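Side-chain contacts in ribose ABC transporter, substrate binding protein (Conexibacter woesei, PDB 4KQ9), which probably binds a sugar, perhaps ribose, outside the cell membrane and hands it to an ABC transporter for uptake: residues Gly50-Ile53 and Asp54-Asn58; Thr80-Gly83 and Ala84-Gly88; Ala247-Gln250 and Gly251-Ile255; Asp256-Ala259 and Asp260-Thr264. The protein carries 1 engineered substitution. All blocks are in the same frame, centred on the assembly; numbering follows the deposited sequence.

Interaction 1: residues Gly50-Ile53 and Asp54-Asn58; sequences GKQI and DSIDN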
# COMPACT_ATOMS: atom_id res chain seq x y z
N GLY A 50 5.07 -20.90 -0.44
CA GLY A 50 4.69 -22.27 -0.20
C GLY A 50 3.95 -22.40 1.09
O GLY A 50 3.03 -23.18 1.19
N LYS A 51 4.33 -21.63 2.09
CA LYS A 51 3.68 -21.74 3.38
C LYS A 51 2.26 -21.13 3.31
O LYS A 51 1.30 -21.60 3.97
CB LYS A 51 4.51 -21.00 4.43
CG LYS A 51 4.66 -21.72 5.76
CD LYS A 51 3.32 -21.84 6.48
CE LYS A 51 3.50 -21.79 7.99
NZ LYS A 51 3.60 -20.41 8.50
N GLN A 52 2.15 -20.05 2.55
CA GLN A 52 0.83 -19.39 2.44
C GLN A 52 -0.15 -20.29 1.69
O GLN A 52 -1.30 -20.42 2.08
CB GLN A 52 0.88 -18.01 1.79
CG GLN A 52 -0.34 -17.18 2.27
CD GLN A 52 -0.48 -15.78 1.67
OE1 GLN A 52 0.30 -15.33 0.81
NE2 GLN A 52 -1.51 -15.08 2.15
N ILE A 53 0.35 -20.92 0.63
CA ILE A 53 -0.39 -21.93 -0.13
C ILE A 53 -0.95 -23.06 0.73
O ILE A 53 -2.13 -23.42 0.60
CB ILE A 53 0.46 -22.47 -1.26
CG1 ILE A 53 0.65 -21.39 -2.29
CG2 ILE A 53 -0.20 -23.69 -1.90
CD1 ILE A 53 1.65 -21.74 -3.36
N ASP A 54 -0.15 -23.59 1.66
CA ASP A 54 -0.65 -24.66 2.53
C ASP A 54 -1.70 -24.07 3.43
O ASP A 54 -2.71 -24.73 3.78
CB ASP A 54 0.44 -25.25 3.47
CG ASP A 54 1.66 -25.82 2.74
OD1 ASP A 54 1.59 -26.21 1.55
OD2 ASP A 54 2.72 -25.89 3.41
N SER A 55 -1.46 -22.83 3.86
CA SER A 55 -2.38 -22.27 4.84
C SER A 55 -3.77 -22.06 4.18
O SER A 55 -4.81 -22.35 4.78
CB SER A 55 -1.82 -20.99 5.42
OG SER A 55 -2.76 -20.40 6.29
N ILE A 56 -3.75 -21.65 2.92
CA ILE A 56 -4.97 -21.36 2.17
C ILE A 56 -5.66 -22.69 1.86
O ILE A 56 -6.85 -22.88 2.19
CB ILE A 56 -4.64 -20.63 0.86
CG1 ILE A 56 -4.34 -19.16 1.18
CG2 ILE A 56 -5.78 -20.76 -0.15
CD1 ILE A 56 -3.73 -18.41 0.04
N ASP A 57 -4.89 -23.58 1.20
CA ASP A 57 -5.33 -24.97 0.89
C ASP A 57 -5.98 -25.57 2.11
O ASP A 57 -7.01 -26.20 2.03
CB ASP A 57 -4.14 -25.88 0.46
CG ASP A 57 -3.74 -25.71 -1.00
OD1 ASP A 57 -4.58 -25.32 -1.84
OD2 ASP A 57 -2.55 -25.99 -1.35
N ASN A 58 -5.39 -25.31 3.26
CA ASN A 58 -5.92 -25.85 4.47
C ASN A 58 -7.22 -25.19 4.92
O ASN A 58 -8.16 -25.88 5.36
CB ASN A 58 -4.89 -25.72 5.58
CG ASN A 58 -5.46 -26.10 6.91
OD1 ASN A 58 -6.01 -27.19 7.09
ND2 ASN A 58 -5.40 -25.17 7.86

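Interaction 2: residues Thr80-Gly83 and Ala84-Gly88; sequences TIKG and AVEDG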
# COMPACT_ATOMS: atom_id res chain seq x y z
N THR A 80 -3.83 -21.95 -6.39
CA THR A 80 -4.51 -22.16 -5.14
C THR A 80 -5.78 -21.28 -4.98
O THR A 80 -6.83 -21.75 -4.62
CB THR A 80 -3.54 -21.83 -3.99
OG1 THR A 80 -2.22 -22.29 -4.33
CG2 THR A 80 -4.01 -22.44 -2.68
N ILE A 81 -5.68 -20.00 -5.26
CA ILE A 81 -6.84 -19.15 -5.02
C ILE A 81 -7.92 -19.50 -6.09
O ILE A 81 -9.08 -19.67 -5.79
CB ILE A 81 -6.42 -17.68 -5.01
CG1 ILE A 81 -5.55 -17.46 -3.77
CG2 ILE A 81 -7.67 -16.80 -5.02
CD1 ILE A 81 -4.75 -16.17 -3.78
N LYS A 82 -7.50 -19.69 -7.33
CA LYS A 82 -8.37 -20.23 -8.38
C LYS A 82 -9.03 -21.54 -7.92
O LYS A 82 -10.22 -21.80 -8.19
CB LYS A 82 -7.56 -20.47 -9.64
CG LYS A 82 -8.41 -20.68 -10.87
CD LYS A 82 -7.62 -20.49 -12.15
CE LYS A 82 -6.93 -21.76 -12.60
NZ LYS A 82 -6.66 -21.73 -14.06
N GLY A 83 -8.29 -22.33 -7.17
CA GLY A 83 -8.83 -23.56 -6.64
C GLY A 83 -9.92 -23.33 -5.65
O GLY A 83 -10.93 -24.05 -5.68
N ALA A 84 -9.72 -22.35 -4.74
CA ALA A 84 -10.74 -22.00 -3.74
C ALA A 84 -12.09 -21.51 -4.36
O ALA A 84 -13.19 -21.85 -3.90
CB ALA A 84 -10.19 -20.95 -2.79
N VAL A 85 -11.96 -20.71 -5.41
CA VAL A 85 -13.08 -20.16 -6.13
C VAL A 85 -13.89 -21.33 -6.76
O VAL A 85 -15.06 -21.50 -6.48
CB VAL A 85 -12.60 -19.23 -7.25
CG1 VAL A 85 -13.77 -18.76 -8.09
CG2 VAL A 85 -11.87 -18.00 -6.71
N GLU A 86 -13.22 -22.14 -7.56
CA GLU A 86 -13.85 -23.31 -8.21
C GLU A 86 -14.43 -24.30 -7.22
O GLU A 86 -15.26 -25.13 -7.58
CB GLU A 86 -12.86 -23.98 -9.14
CG GLU A 86 -12.53 -23.08 -10.31
CD GLU A 86 -11.43 -23.64 -11.21
OE1 GLU A 86 -10.69 -24.54 -10.77
OE2 GLU A 86 -11.32 -23.17 -12.37
N ASP A 87 -14.04 -24.17 -5.97
CA ASP A 87 -14.61 -24.95 -4.89
C ASP A 87 -15.75 -24.22 -4.23
O ASP A 87 -16.22 -24.64 -3.16
CB ASP A 87 -13.53 -25.30 -3.87
CG ASP A 87 -12.78 -26.59 -4.21
OD1 ASP A 87 -13.29 -27.36 -5.07
OD2 ASP A 87 -11.70 -26.83 -3.62
N GLY A 88 -16.19 -23.12 -4.85
CA GLY A 88 -17.33 -22.34 -4.41
C GLY A 88 -17.10 -21.44 -3.20
O GLY A 88 -18.07 -20.98 -2.64

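Interaction 3: residues Ala247-Gln250 and Gly251-Ile255; sequences AYEQ and GGIAI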
# COMPACT_ATOMS: atom_id res chain seq x y z
N ALA A 247 -4.40 1.05 6.26
CA ALA A 247 -4.43 -0.40 6.48
C ALA A 247 -5.61 -0.80 7.32
O ALA A 247 -6.32 -1.79 7.04
CB ALA A 247 -3.17 -0.82 7.16
N TYR A 248 -5.85 -0.05 8.38
CA TYR A 248 -6.96 -0.35 9.28
C TYR A 248 -8.32 -0.31 8.58
O TYR A 248 -9.17 -1.22 8.77
CB TYR A 248 -6.96 0.64 10.47
CG TYR A 248 -7.92 0.20 11.58
CD1 TYR A 248 -7.52 -0.67 12.56
CD2 TYR A 248 -9.21 0.71 11.63
CE1 TYR A 248 -8.41 -1.06 13.59
CE2 TYR A 248 -10.08 0.33 12.64
CZ TYR A 248 -9.67 -0.56 13.59
OH TYR A 248 -10.54 -0.90 14.58
N GLU A 249 -8.56 0.74 7.79
CA GLU A 249 -9.75 0.84 7.01
C GLU A 249 -9.89 -0.24 5.95
O GLU A 249 -11.03 -0.68 5.67
CB GLU A 249 -9.79 2.21 6.36
CG GLU A 249 -11.17 2.64 5.93
CD GLU A 249 -11.34 4.16 5.68
OE1 GLU A 249 -10.40 5.02 5.82
OE2 GLU A 249 -12.52 4.51 5.39
N GLN A 250 -8.79 -0.64 5.31
CA GLN A 250 -8.84 -1.68 4.35
C GLN A 250 -9.50 -2.94 4.97
O GLN A 250 -10.32 -3.62 4.32
CB GLN A 250 -7.47 -2.04 3.80
CG GLN A 250 -6.86 -0.94 2.94
CD GLN A 250 -5.83 -1.47 1.96
OE1 GLN A 250 -6.02 -2.53 1.38
NE2 GLN A 250 -4.76 -0.76 1.76
N GLY A 251 -9.04 -3.28 6.16
CA GLY A 251 -9.52 -4.48 6.86
C GLY A 251 -11.00 -4.42 7.16
O GLY A 251 -11.70 -5.39 6.91
N GLY A 252 -11.48 -3.26 7.56
CA GLY A 252 -12.90 -3.04 7.82
C GLY A 252 -13.74 -3.16 6.56
O GLY A 252 -14.80 -3.75 6.53
N ILE A 253 -13.26 -2.56 5.50
CA ILE A 253 -13.97 -2.54 4.25
C ILE A 253 -14.07 -3.94 3.69
O ILE A 253 -15.17 -4.35 3.22
CB ILE A 253 -13.30 -1.57 3.23
CG1 ILE A 253 -13.59 -0.12 3.59
CG2 ILE A 253 -13.81 -1.79 1.81
CD1 ILE A 253 -12.72 0.87 2.80
N ALA A 254 -12.99 -4.70 3.69
CA ALA A 254 -13.05 -6.07 3.21
C ALA A 254 -14.09 -6.91 3.95
O ALA A 254 -14.85 -7.68 3.32
CB ALA A 254 -11.68 -6.75 3.28
N ILE A 255 -14.15 -6.74 5.26
CA ILE A 255 -15.14 -7.45 6.07
C ILE A 255 -16.56 -6.98 5.69
O ILE A 255 -17.40 -7.77 5.55
CB ILE A 255 -14.93 -7.28 7.60
CG1 ILE A 255 -13.74 -8.08 8.11
CG2 ILE A 255 -16.15 -7.75 8.40
CD1 ILE A 255 -13.79 -9.53 7.73

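Interaction 4: residues Asp256-Ala259 and Asp260-Thr264; sequences DVMA and DYLET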
# COMPACT_ATOMS: atom_id res chain seq x y z
N ASP A 256 -16.78 -5.70 5.60
CA ASP A 256 -18.07 -5.18 5.21
C ASP A 256 -18.53 -5.69 3.82
O ASP A 256 -19.63 -6.03 3.66
CB ASP A 256 -18.14 -3.70 5.29
CG ASP A 256 -18.52 -3.20 6.69
OD1 ASP A 256 -19.12 -3.93 7.50
OD2 ASP A 256 -18.17 -2.07 6.95
N VAL A 257 -17.63 -5.71 2.86
CA VAL A 257 -17.91 -6.28 1.57
C VAL A 257 -18.34 -7.75 1.67
O VAL A 257 -19.34 -8.15 1.19
CB VAL A 257 -16.73 -6.08 0.62
CG1 VAL A 257 -16.99 -6.77 -0.67
CG2 VAL A 257 -16.54 -4.60 0.39
N MSE A 258 -17.55 -8.54 2.33
CA MSE A 258 -17.89 -9.92 2.52
C MSE A 258 -19.16 -10.09 3.29
O MSE A 258 -20.01 -10.87 2.86
CB MSE A 258 -16.77 -10.66 3.24
CG MSE A 258 -17.06 -12.13 3.49
SE MSE A 258 -17.01 -13.11 1.76
CE MSE A 258 -15.10 -13.20 1.55
N ALA A 259 -19.35 -9.39 4.40
CA ALA A 259 -20.60 -9.58 5.16
C ALA A 259 -21.86 -9.13 4.38
O ALA A 259 -22.90 -9.82 4.41
CB ALA A 259 -20.53 -8.94 6.53
N ASP A 260 -21.77 -8.06 3.60
CA ASP A 260 -22.90 -7.64 2.82
C ASP A 260 -23.21 -8.70 1.74
O ASP A 260 -24.40 -8.96 1.46
CB ASP A 260 -22.71 -6.30 2.11
CG ASP A 260 -22.73 -5.09 3.05
OD1 ASP A 260 -23.17 -5.19 4.21
OD2 ASP A 260 -22.29 -4.00 2.59
N TYR A 261 -22.19 -9.24 1.09
CA TYR A 261 -22.42 -10.30 0.11
C TYR A 261 -23.06 -11.56 0.76
O TYR A 261 -24.03 -12.14 0.20
CB TYR A 261 -21.15 -10.70 -0.57
CG TYR A 261 -21.26 -11.84 -1.53
CD1 TYR A 261 -21.93 -11.66 -2.70
CD2 TYR A 261 -20.65 -13.09 -1.30
CE1 TYR A 261 -22.06 -12.67 -3.61
CE2 TYR A 261 -20.80 -14.14 -2.21
CZ TYR A 261 -21.50 -13.89 -3.38
OH TYR A 261 -21.64 -14.81 -4.40
N LEU A 262 -22.53 -11.99 1.90
CA LEU A 262 -23.12 -13.16 2.60
C LEU A 262 -24.57 -12.90 3.05
O LEU A 262 -25.39 -13.82 3.10
CB LEU A 262 -22.27 -13.61 3.73
CG LEU A 262 -20.89 -14.15 3.40
CD1 LEU A 262 -20.16 -14.45 4.71
CD2 LEU A 262 -20.86 -15.36 2.49
N GLU A 263 -24.92 -11.65 3.28
CA GLU A 263 -26.24 -11.30 3.75
C GLU A 263 -27.28 -11.17 2.62
O GLU A 263 -28.43 -11.53 2.81
CB GLU A 263 -26.08 -9.98 4.49
CG GLU A 263 -27.33 -9.32 4.96
CD GLU A 263 -27.00 -8.10 5.82
OE1 GLU A 263 -26.19 -8.22 6.79
OE2 GLU A 263 -27.55 -7.04 5.49
N THR A 264 -26.87 -10.67 1.45
CA THR A 264 -27.78 -10.27 0.40
C THR A 264 -27.63 -11.08 -0.90
O THR A 264 -28.49 -11.00 -1.77
CB THR A 264 -27.59 -8.81 0.05
OG1 THR A 264 -26.35 -8.65 -0.67
CG2 THR A 264 -27.57 -7.89 1.33

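Interaction 1: residues Gly50-Ile53 and Asp54-Asn58
Asp57 lies one helical turn beyond Ile53, and the two side chains run alongside each other, pointing the same way. The Asp57 side chain begins with CB 3.2 Å from Ile53 O, the same carbonyl oxygen that accepts the backbone N-H of Asp57 (N to O 2.8 Å, N-H...O angle 157°). With CG anti to its own carbonyl carbon (chi1 -81°), the carboxylate folds back over that carbonyl, and Asp57 CG also comes to 3.2 Å from Ile53 O. At the tip, Asp57 OD2 meets the branch methyl Ile53 CG2 at 3.3 Å, and the Asp57 side chain also packs on Thr80 of helix 78-86. Because OD2 and Ile53 O are both acceptors, their proximity is probably somewhat unfavourable.

On the buried side, Gln52 CG and Ile56 CD1 are 4.2 Å apart, a looser side-chain approach; the same pair is joined by the backbone bond from Ile56 N to Gln52 O (2.9 Å). The amide of Gln52 is held from both ends, OE1 by Ile72 N and NE2 by Ser70 O and Ser13 OG, which fixes its rotation. Ser55 OG pairs with Ser43 OG. Asp54 and Asp57 are exposed while Gln52 and Ile56 face inward, the division of an amphipathic helix packed on the parallel sheet of a type I periplasmic binding protein lobe.

Interaction 2: residues Thr80-Gly83 and Ala84-Gly88
Lys82 and Glu86, one turn apart, lie side by side and point the same way, yet this is not a salt bridge. The charged atoms Lys82 NZ and Glu86 OE2 are 5.2 Å apart, and the nearest side-chain approach is Lys82 CG to Glu86 OE2 at 4.1 Å. The lysine chain bends at chi3 (87°), and CG is the part of it nearest the carboxylate. With the charges this far apart, any attraction between them is likely to be modest.

Apolar groups rest on backbone carbonyls. Ala84 CB and Val85 CG2 both come to 3.4 Å from Ile81 O. On the side facing the sheet, Ile81, Ala84 and Val85 touch Val91 of strand 91-94, and Ala84 also reaches Val60 of helix 49-61.

Backbone bonds show where the helix gives out. Glu86 N meets Lys82 O almost straight (3.1 Å, 173°), but one residue later the bond from Asp87 N to Gly83 O is weak, bent to 125°. Gly88, with positive phi, then sends its N-H to Val85 O (2.6 Å), while the N-H of the following residue returns to Ala84 O. This is a Schellman motif, closing the helix of a beta-alpha-beta unit between strands 66-69 and 91-94.

Interaction 3: residues Ala247-Gln250 and Gly251-Ile255
Ile253 folds back over the carbonyl of Glu249 in the first turns of helix 247-264, which directly follows Cys246, the partner of Cys296 in a disulfide. In this type I periplasmic binding protein fold the helix packs on strand 91-94 of the parallel sheet. Ile253 and Glu249 form the tight part of the contact. Ile253 CG1 stands 3.3 Å from Glu249 O, and Ile253 CB 3.4 Å from the same oxygen, which also receives the N-H of Ile253 (N to O 2.9 Å). The oxygen is thus flanked by carbon as well as bonded. Further out, the terminal methyl Ile253 CD1 slants across the Glu249 chain and touches its CG at 3.9 Å. Glu249 CG is anti to the backbone N (chi1 -159°) and the chain beyond is extended, so that CG meets the isoleucine methyl while the carboxylate leads away from it.

The other side is sparser. Gly251 and Gly252 bring no side chain, and the turn there is joined by backbone alone: Gly252 N to Tyr248 O is a weak bond at 3.3 Å. Tyr248, which takes no close side-chain part in the contact, packs on Ala31 of helix 20-35.

Gln250 is buried, and its NE2 bonds to Gln245 O just before the helix. Ala254 and Gln250 both touch Leu94, and between these two residues the backbone bond is well aligned, Ala254 N to Gln250 O measuring 2.9 Å with an N-H...O angle of 168°.

Interaction 4: residues Asp256-Ala259 and Asp260-Thr264
Asp260 O is gripped twice by Thr264, by OG1 at 2.9 Å and by the backbone N at 3.0 Å. The two donors reach it from opposite faces of the carbonyl plane, and the hydroxyl stands 36° out of that plane. Thr264 OG1 also bonds to Lys266 N, linking the last turn of the helix to the chain that follows.

One turn earlier, the Asp260 side chain curls over the carbonyl of Asp256. Its CG, anti to its own carbonyl carbon (chi1 -72°), comes to 3.3 Å from Asp256 O, the oxygen that accepts Asp260 N at 3.0 Å. The carboxylates themselves stay apart, Asp256 OD1 to Asp260 OD1 being 5.4 Å. Arg36 forms salt bridges with both and with Glu263, which probably offsets the repulsion among three acids along one helix face. Gln32 gives Asp256 OD1 a further bond.

Acids on one face and the apolar Met258 and Leu262 on the other make this an amphipathic helix lying against the parallel sheet of the type I periplasmic binding protein fold. Met258, present as selenomethionine, meets Leu262 through CG and CD1 at 4.1 Å, the two chains crossing at a slant. Both touch Val10 of strand 9-15, and Met258 also reaches Ile92. The same two residues are joined by Leu262 N to Met258 O (2.9 Å, 170°); Tyr261 OH is hydrogen-bonded to Lys267 NZ.

Overall arrangement
From the N terminus, the four contacts follow in series. Each closes only turns within a single helix, and none nests in or crosses another. Interaction 1, on helix 49-61, touches interaction 2, on helix 78-86, through Thr80, which packs against Ile53, Ile56 and Asp57. Interactions 3 and 4 are consecutive parts of helix 247-264, with centres 14 Å apart. Interactions 2 and 4 do not touch, their nearest atoms being about 7 Å apart, but strand 91-94 serves both: helix 78-86 packs on Val91, and helix 247-264 on Ile92 and Leu94. That alternation is consistent with helices on opposite faces of the six-stranded parallel sheet.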